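Side-chain contacts in uncharacterized protein lp_2219 (Lactobacillus plantarum, PDB 3HFQ), which is of unknown function but folds as a seven-bladed beta-propeller of the lactonase family, so that a related enzymatic activity is possible though unproven: residues L181-E184 with A185-P189; S195-G198 with Q199-F202; K230-P233 with A234-A238. The protein carries 1 engineered substitution. One frame throughout, in Å; residues are numbered along the deposited sequence.

Contact 1. Residues L181-E184 with A185-P189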
loop_
_atom_site.group_PDB
_atom_site.type_symbol
_atom_site.label_atom_id
_atom_site.label_comp_id
_atom_site.label_asym_id
_atom_site.label_seq_id
_atom_site.Cartn_x
_atom_site.Cartn_y
_atom_site.Cartn_z
ATOM N N LEU A 181 7.566 14.828 10.407
ATOM C CA LEU A 181 7.453 15.811 9.341
ATOM C C LEU A 181 6.002 16.261 9.277
ATOM O O LEU A 181 5.093 15.435 9.193
ATOM C CB LEU A 181 7.851 15.187 7.999
ATOM C CG LEU A 181 7.620 16.051 6.757
ATOM C CD1 LEU A 181 8.604 17.221 6.734
ATOM C CD2 LEU A 181 7.778 15.189 5.517
ATOM N N THR A 182 5.780 17.567 9.323
ATOM C CA THR A 182 4.428 18.093 9.263
ATOM C C THR A 182 4.173 18.665 7.879
ATOM O O THR A 182 4.925 19.512 7.399
ATOM C CB THR A 182 4.208 19.200 10.315
ATOM O OG1 THR A 182 4.364 18.649 11.627
ATOM C CG2 THR A 182 2.810 19.791 10.180
HETATM N N MSE A 183 3.106 18.197 7.242
HETATM C CA MSE A 183 2.754 18.664 5.910
HETATM C C MSE A 183 1.755 19.810 5.973
HETATM O O MSE A 183 1.113 20.025 7.000
HETATM C CB MSE A 183 2.173 17.504 5.103
HETATM C CG MSE A 183 3.073 16.275 5.109
HETATM SE SE MSE A 183 4.636 16.499 3.999
HETATM C CE MSE A 183 5.534 17.958 4.887
ATOM N N GLU A 184 1.638 20.553 4.876
ATOM C CA GLU A 184 0.687 21.660 4.815
ATOM C C GLU A 184 -0.698 21.122 5.173
ATOM O O GLU A 184 -1.076 20.026 4.755
ATOM C CB GLU A 184 0.659 22.266 3.406
ATOM C CG GLU A 184 1.848 23.158 3.062
ATOM C CD GLU A 184 1.766 24.535 3.706
ATOM O OE1 GLU A 184 1.895 24.632 4.946
ATOM O OE2 GLU A 184 1.571 25.523 2.967
ATOM N N ALA A 185 -1.454 21.896 5.946
ATOM C CA ALA A 185 -2.785 21.480 6.376
ATOM C C ALA A 185 -3.681 21.038 5.219
ATOM O O ALA A 185 -3.850 21.762 4.238
ATOM C CB ALA A 185 -3.455 22.612 7.151
ATOM N N GLY A 186 -4.253 19.842 5.344
ATOM C CA GLY A 186 -5.135 19.327 4.309
ATOM C C GLY A 186 -4.465 18.462 3.253
ATOM O O GLY A 186 -5.122 17.982 2.325
ATOM N N PHE A 187 -3.159 18.266 3.382
ATOM C CA PHE A 187 -2.417 17.449 2.428
ATOM C C PHE A 187 -2.958 16.022 2.441
ATOM O O PHE A 187 -3.132 15.408 1.388
ATOM C CB PHE A 187 -0.922 17.456 2.775
ATOM C CG PHE A 187 -0.061 16.696 1.796
ATOM C CD1 PHE A 187 0.299 15.374 2.040
ATOM C CD2 PHE A 187 0.386 17.305 0.624
ATOM C CE1 PHE A 187 1.094 14.667 1.134
ATOM C CE2 PHE A 187 1.177 16.611 -0.290
ATOM C CZ PHE A 187 1.535 15.287 -0.035
ATOM N N GLY A 188 -3.233 15.511 3.639
ATOM C CA GLY A 188 -3.760 14.163 3.786
ATOM C C GLY A 188 -2.819 13.078 3.295
ATOM O O GLY A 188 -3.186 12.302 2.409
ATOM N N PRO A 189 -1.603 12.981 3.862
ATOM C CA PRO A 189 -0.613 11.972 3.461
ATOM C C PRO A 189 -1.139 10.557 3.688
ATOM O O PRO A 189 -1.777 10.287 4.701
ATOM C CB PRO A 189 0.585 12.305 4.341
ATOM C CG PRO A 189 -0.075 12.785 5.612
ATOM C CD PRO A 189 -1.164 13.693 5.078
HETATM O O HOH W 1 -0.111 24.537 6.680
#

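Contact 2. Residues S195-G198 with Q199-F202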
loop_
_atom_site.group_PDB
_atom_site.type_symbol
_atom_site.label_atom_id
_atom_site.label_comp_id
_atom_site.label_asym_id
_atom_site.label_seq_id
_atom_site.Cartn_x
_atom_site.Cartn_y
_atom_site.Cartn_z
ATOM N N SER A 195 13.324 5.686 -2.793
ATOM C CA SER A 195 14.115 5.473 -3.997
ATOM C C SER A 195 15.097 4.339 -3.713
ATOM O O SER A 195 15.403 4.050 -2.557
ATOM C CB SER A 195 14.891 6.744 -4.350
ATOM O OG SER A 195 15.816 7.073 -3.321
ATOM N N PRO A 196 15.613 3.689 -4.767
ATOM C CA PRO A 196 16.564 2.581 -4.627
ATOM C C PRO A 196 17.808 2.906 -3.793
ATOM O O PRO A 196 18.306 2.045 -3.067
ATOM C CB PRO A 196 16.914 2.240 -6.076
ATOM C CG PRO A 196 15.669 2.612 -6.820
ATOM C CD PRO A 196 15.303 3.934 -6.186
ATOM N N ASP A 197 18.315 4.134 -3.894
ATOM C CA ASP A 197 19.502 4.503 -3.121
ATOM C C ASP A 197 19.150 5.005 -1.723
ATOM O O ASP A 197 20.032 5.381 -0.949
ATOM C CB ASP A 197 20.347 5.553 -3.862
ATOM C CG ASP A 197 19.608 6.860 -4.097
ATOM O OD1 ASP A 197 18.475 7.026 -3.595
ATOM O OD2 ASP A 197 20.176 7.732 -4.789
ATOM N N GLY A 198 17.856 5.011 -1.412
ATOM C CA GLY A 198 17.396 5.434 -0.100
ATOM C C GLY A 198 17.510 6.906 0.250
ATOM O O GLY A 198 17.251 7.290 1.392
ATOM N N GLN A 199 17.876 7.732 -0.725
ATOM C CA GLN A 199 18.041 9.166 -0.501
ATOM C C GLN A 199 16.747 9.971 -0.606
ATOM O O GLN A 199 16.624 11.039 -0.001
ATOM C CB GLN A 199 19.057 9.724 -1.499
ATOM C CG GLN A 199 20.455 9.149 -1.349
ATOM C CD GLN A 199 21.176 9.701 -0.136
ATOM O OE1 GLN A 199 21.452 10.900 -0.057
ATOM N NE2 GLN A 199 21.482 8.829 0.821
ATOM N N TYR A 200 15.783 9.454 -1.366
ATOM C CA TYR A 200 14.513 10.148 -1.573
ATOM C C TYR A 200 13.288 9.291 -1.285
ATOM O O TYR A 200 13.336 8.066 -1.361
ATOM C CB TYR A 200 14.423 10.638 -3.023
ATOM C CG TYR A 200 15.542 11.569 -3.423
ATOM C CD1 TYR A 200 15.433 12.945 -3.223
ATOM C CD2 TYR A 200 16.729 11.071 -3.958
ATOM C CE1 TYR A 200 16.484 13.805 -3.540
ATOM C CE2 TYR A 200 17.787 11.924 -4.279
ATOM C CZ TYR A 200 17.656 13.289 -4.065
ATOM O OH TYR A 200 18.701 14.134 -4.365
ATOM N N ALA A 201 12.190 9.959 -0.951
ATOM C CA ALA A 201 10.926 9.282 -0.699
ATOM C C ALA A 201 9.861 10.105 -1.405
ATOM O O ALA A 201 9.971 11.326 -1.497
ATOM C CB ALA A 201 10.634 9.215 0.802
ATOM N N PHE A 202 8.835 9.434 -1.910
ATOM C CA PHE A 202 7.753 10.108 -2.609
ATOM C C PHE A 202 6.491 9.801 -1.828
ATOM O O PHE A 202 6.120 8.641 -1.651
ATOM C CB PHE A 202 7.698 9.600 -4.049
ATOM C CG PHE A 202 9.002 9.777 -4.776
ATOM C CD1 PHE A 202 9.362 11.020 -5.299
ATOM C CD2 PHE A 202 9.915 8.731 -4.850
ATOM C CE1 PHE A 202 10.617 11.214 -5.881
ATOM C CE2 PHE A 202 11.171 8.916 -5.428
ATOM C CZ PHE A 202 11.522 10.162 -5.944
#

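Contact 3. Residues K230-P233 with A234-A238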
loop_
_atom_site.group_PDB
_atom_site.type_symbol
_atom_site.label_atom_id
_atom_site.label_comp_id
_atom_site.label_asym_id
_atom_site.label_seq_id
_atom_site.Cartn_x
_atom_site.Cartn_y
_atom_site.Cartn_z
ATOM N N LYS A 230 0.838 17.830 -8.793
ATOM C CA LYS A 230 -0.544 17.349 -8.750
ATOM C C LYS A 230 -0.629 15.999 -9.448
ATOM O O LYS A 230 0.155 15.713 -10.350
ATOM C CB LYS A 230 -1.492 18.353 -9.425
ATOM C CG LYS A 230 -1.518 19.717 -8.743
ATOM C CD LYS A 230 -2.530 20.676 -9.372
ATOM C CE LYS A 230 -3.959 20.363 -8.948
ATOM N NZ LYS A 230 -4.921 21.401 -9.430
ATOM N N THR A 231 -1.581 15.167 -9.033
ATOM C CA THR A 231 -1.725 13.843 -9.627
ATOM C C THR A 231 -2.874 13.769 -10.629
ATOM O O THR A 231 -3.107 12.723 -11.231
ATOM C CB THR A 231 -1.935 12.761 -8.544
ATOM O OG1 THR A 231 -3.200 12.957 -7.900
ATOM C CG2 THR A 231 -0.827 12.839 -7.494
ATOM N N ILE A 232 -3.576 14.887 -10.804
ATOM C CA ILE A 232 -4.703 14.971 -11.740
ATOM C C ILE A 232 -4.705 16.340 -12.423
ATOM O O ILE A 232 -3.985 17.248 -12.005
ATOM C CB ILE A 232 -6.061 14.790 -11.021
ATOM C CG1 ILE A 232 -6.180 15.795 -9.872
ATOM C CG2 ILE A 232 -6.205 13.364 -10.522
ATOM C CD1 ILE A 232 -7.549 15.817 -9.214
ATOM N N PRO A 233 -5.512 16.501 -13.487
ATOM C CA PRO A 233 -5.575 17.783 -14.197
ATOM C C PRO A 233 -5.916 18.934 -13.262
ATOM O O PRO A 233 -6.658 18.766 -12.292
ATOM C CB PRO A 233 -6.660 17.542 -15.242
ATOM C CG PRO A 233 -6.477 16.095 -15.566
ATOM C CD PRO A 233 -6.318 15.484 -14.186
ATOM N N ALA A 234 -5.374 20.106 -13.564
ATOM C CA ALA A 234 -5.608 21.286 -12.745
ATOM C C ALA A 234 -7.079 21.695 -12.709
ATOM O O ALA A 234 -7.537 22.281 -11.730
ATOM C CB ALA A 234 -4.755 22.443 -13.252
ATOM N N ASP A 235 -7.821 21.380 -13.766
ATOM C CA ASP A 235 -9.229 21.752 -13.818
ATOM C C ASP A 235 -10.222 20.684 -13.352
ATOM O O ASP A 235 -11.429 20.930 -13.346
ATOM C CB ASP A 235 -9.607 22.211 -15.231
ATOM C CG ASP A 235 -9.234 21.200 -16.293
ATOM O OD1 ASP A 235 -8.964 20.032 -15.940
ATOM O OD2 ASP A 235 -9.221 21.571 -17.488
ATOM N N TYR A 236 -9.734 19.506 -12.965
ATOM C CA TYR A 236 -10.638 18.459 -12.496
ATOM C C TYR A 236 -11.025 18.769 -11.051
ATOM O O TYR A 236 -10.253 18.531 -10.122
ATOM C CB TYR A 236 -9.981 17.080 -12.566
ATOM C CG TYR A 236 -10.977 15.949 -12.422
ATOM C CD1 TYR A 236 -11.854 15.632 -13.463
ATOM C CD2 TYR A 236 -11.084 15.233 -11.228
ATOM C CE1 TYR A 236 -12.811 14.621 -13.316
ATOM C CE2 TYR A 236 -12.037 14.223 -11.072
ATOM C CZ TYR A 236 -12.899 13.928 -12.118
ATOM O OH TYR A 236 -13.850 12.945 -11.960
ATOM N N THR A 237 -12.237 19.284 -10.876
ATOM C CA THR A 237 -12.741 19.681 -9.567
ATOM C C THR A 237 -13.583 18.664 -8.804
ATOM O O THR A 237 -13.909 18.887 -7.639
ATOM C CB THR A 237 -13.550 20.982 -9.699
ATOM O OG1 THR A 237 -14.467 20.858 -10.793
ATOM C CG2 THR A 237 -12.621 22.161 -9.961
ATOM N N ALA A 238 -13.936 17.554 -9.444
ATOM C CA ALA A 238 -14.740 16.529 -8.782
ATOM C C ALA A 238 -13.904 15.772 -7.752
ATOM O O ALA A 238 -12.695 15.970 -7.661
ATOM C CB ALA A 238 -15.312 15.559 -9.814
#

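Contact 1. Residues L181-E184 with A185-P189
Ala185 and Glu184 share a water: the Ala185 amide donates to it at 3.1 Å from N, and the water donates to Glu184 OE1, 2.7 Å away. Glu184 can reach it because its chain folds back on itself at chi2 (-76°), bringing the carboxylate round to the peptide that follows. Gly186 is the third residue of a type II beta turn that runs from Glu184 to Phe187. Its phi is positive, and a side chain here would collide with the Ala185 carbonyl oxygen, which glycine avoids. Phe187 closes the turn, its N donating to Glu184 O over 3.1 Å in a moderately bent bond (146° at the hydrogen).

Phe187 points its CB toward Met183, a selenomethionine in this crystal that lies just past the end of strand 175-182. Phe187 CB is 3.9 Å from Met183 CB. With CG set anti to the backbone N (chi1 -177°), the ring comes under the bent selenomethionine chain: SE stands above the face, 5.0 Å from the ring centroid, in a rather distant Met-aromatic contact. Gly188 follows, again at positive phi, and then Pro189 sets its CB against the edge of the Phe187 ring, in the ring plane. Asp162, just before strand 163-169 of the blade the chain is leaving, braces the link, OD1 accepting from Gly188 N and OD2 from Gly186 N. Leu203, on strand 200-205, touches Met183, Phe187 and Pro189 together.

This is a blade-to-blade connection of the propeller, leading from strand 175-182 to strand 189-194, and it mixes two chemistries. An exposed carboxylate and water serve one amide; Met183 and Phe187 pack by dispersion in the buried part, where Asp162 satisfies the two glycine amides.

Contact 2. Residues S195-G198 with Q199-F202
Ser195 leans its side chain onto Tyr200, the first residue of the strand after the turn. Its CB passes 3.6 Å from Tyr200 O, the same oxygen that accepts a hydrogen bond from Ser195 N at 2.8 Å. At the tip, OG sits between the backbone N and the carbonyl carbon (chi1 63°), and there it does two jobs. Ser195 OG accepts from Tyr200 N over 3.1 Å and donates to Asp197 OD1 at 2.7 Å, meeting that oxygen nearly along its C-O axis. OG also lies at the edge of the Tyr200 ring, near its plane.

Asp197 OD1 takes a second donor, Gln199 N, 3.0 Å away and well aligned (167° at the hydrogen) but coming from above the carboxylate plane; this bond makes an Asx turn. The Gln199 chain crosses the Asp197 side chain at about a right angle, with CG 3.7 Å from Asp197 CG, and its OE1 goes on to Lys215, which also makes a cation-pi contact with the Tyr200 ring.

Together these bonds tie off the hairpin between strands 189-194 and 200-205, built on a type I beta turn from Ser195 to Gly198, whose last residue has a positive phi that glycine readily takes up. Replacing Ser195 by an alanine would probably leave Tyr200 N without its acceptor and the Asp197 carboxylate freer to turn. The chemistry is thus a relay, amide to hydroxyl to carboxylate, in which one serine settles both the start of the strand and the aspartate that receives the preceding amide, Gln199 N.

Contact 3. Residues K230-P233 with A234-A238
Pro233 and Tyr236 close a type I beta turn in the connection that leaves one propeller blade at strand 222-230 and enters the next at strand 241-247. Tyr236 N donates to Pro233 O over 3.2 Å. At the hydrogen the bond is fairly straight (159°), yet the donor stands well above the carbonyl plane, 67° out of it. Beside this bond the two side chains meet loosely, Pro233 CB lying 4.3 Å from Tyr236 CB. The same Pro233 CB has Asp235 OD1 at 3.5 Å; the aspartate CB points away, but the carboxylate comes back beside the proline.

Ile232 supplies the other apolar touch. Its CD1 comes up to the edge of the Tyr236 ring, near the ring plane, 4.1 Å from CD2, and the two side chains cross at about a right angle. The torsions send them to this meeting: Ile232 holds CG1 between its backbone N and carbonyl carbon (chi1 54°), with CD1 extended beyond, while Tyr236 CG is anti to its own N. Within the later segment, Ala238 N lies over one face of that ring, offset toward the rim.

Across the start of the turn runs Lys230, the last residue of the strand. Its chain is extended except for a bend at chi3, and that bend swings the ammonium group over the backbone of the turn, where Lys230 NZ lies 3.4 Å from Ala234 CA.

Farther out, Tyr261 stacks edge-to-face with Tyr236 and also touches Ile232 and Pro233, so these three share one aromatic neighbour. Thr231 fixes the base of the loop, its backbone bonded to Ser209 and its OG1 to Asn258 ND2.

All three contacts border or lie in one blade of the propeller, the antiparallel sheet of strands 189-194, 200-205, 210-217 and 222-230. In chain order, contact 1 leads into the blade from strand 175-182, contact 2 is the hairpin joining its first two strands, and contact 3 carries the chain on to strand 241-247. Contacts 1 and 3 lie at one end of the strands, their centres 18 Å apart, and contact 2 at the other, 20 Å from contact 1 and 26 Å from contact 3. None touches another; the nearest atoms are about 8 to 10 Å apart. Entry, hairpin and exit of a single blade are thus each settled locally.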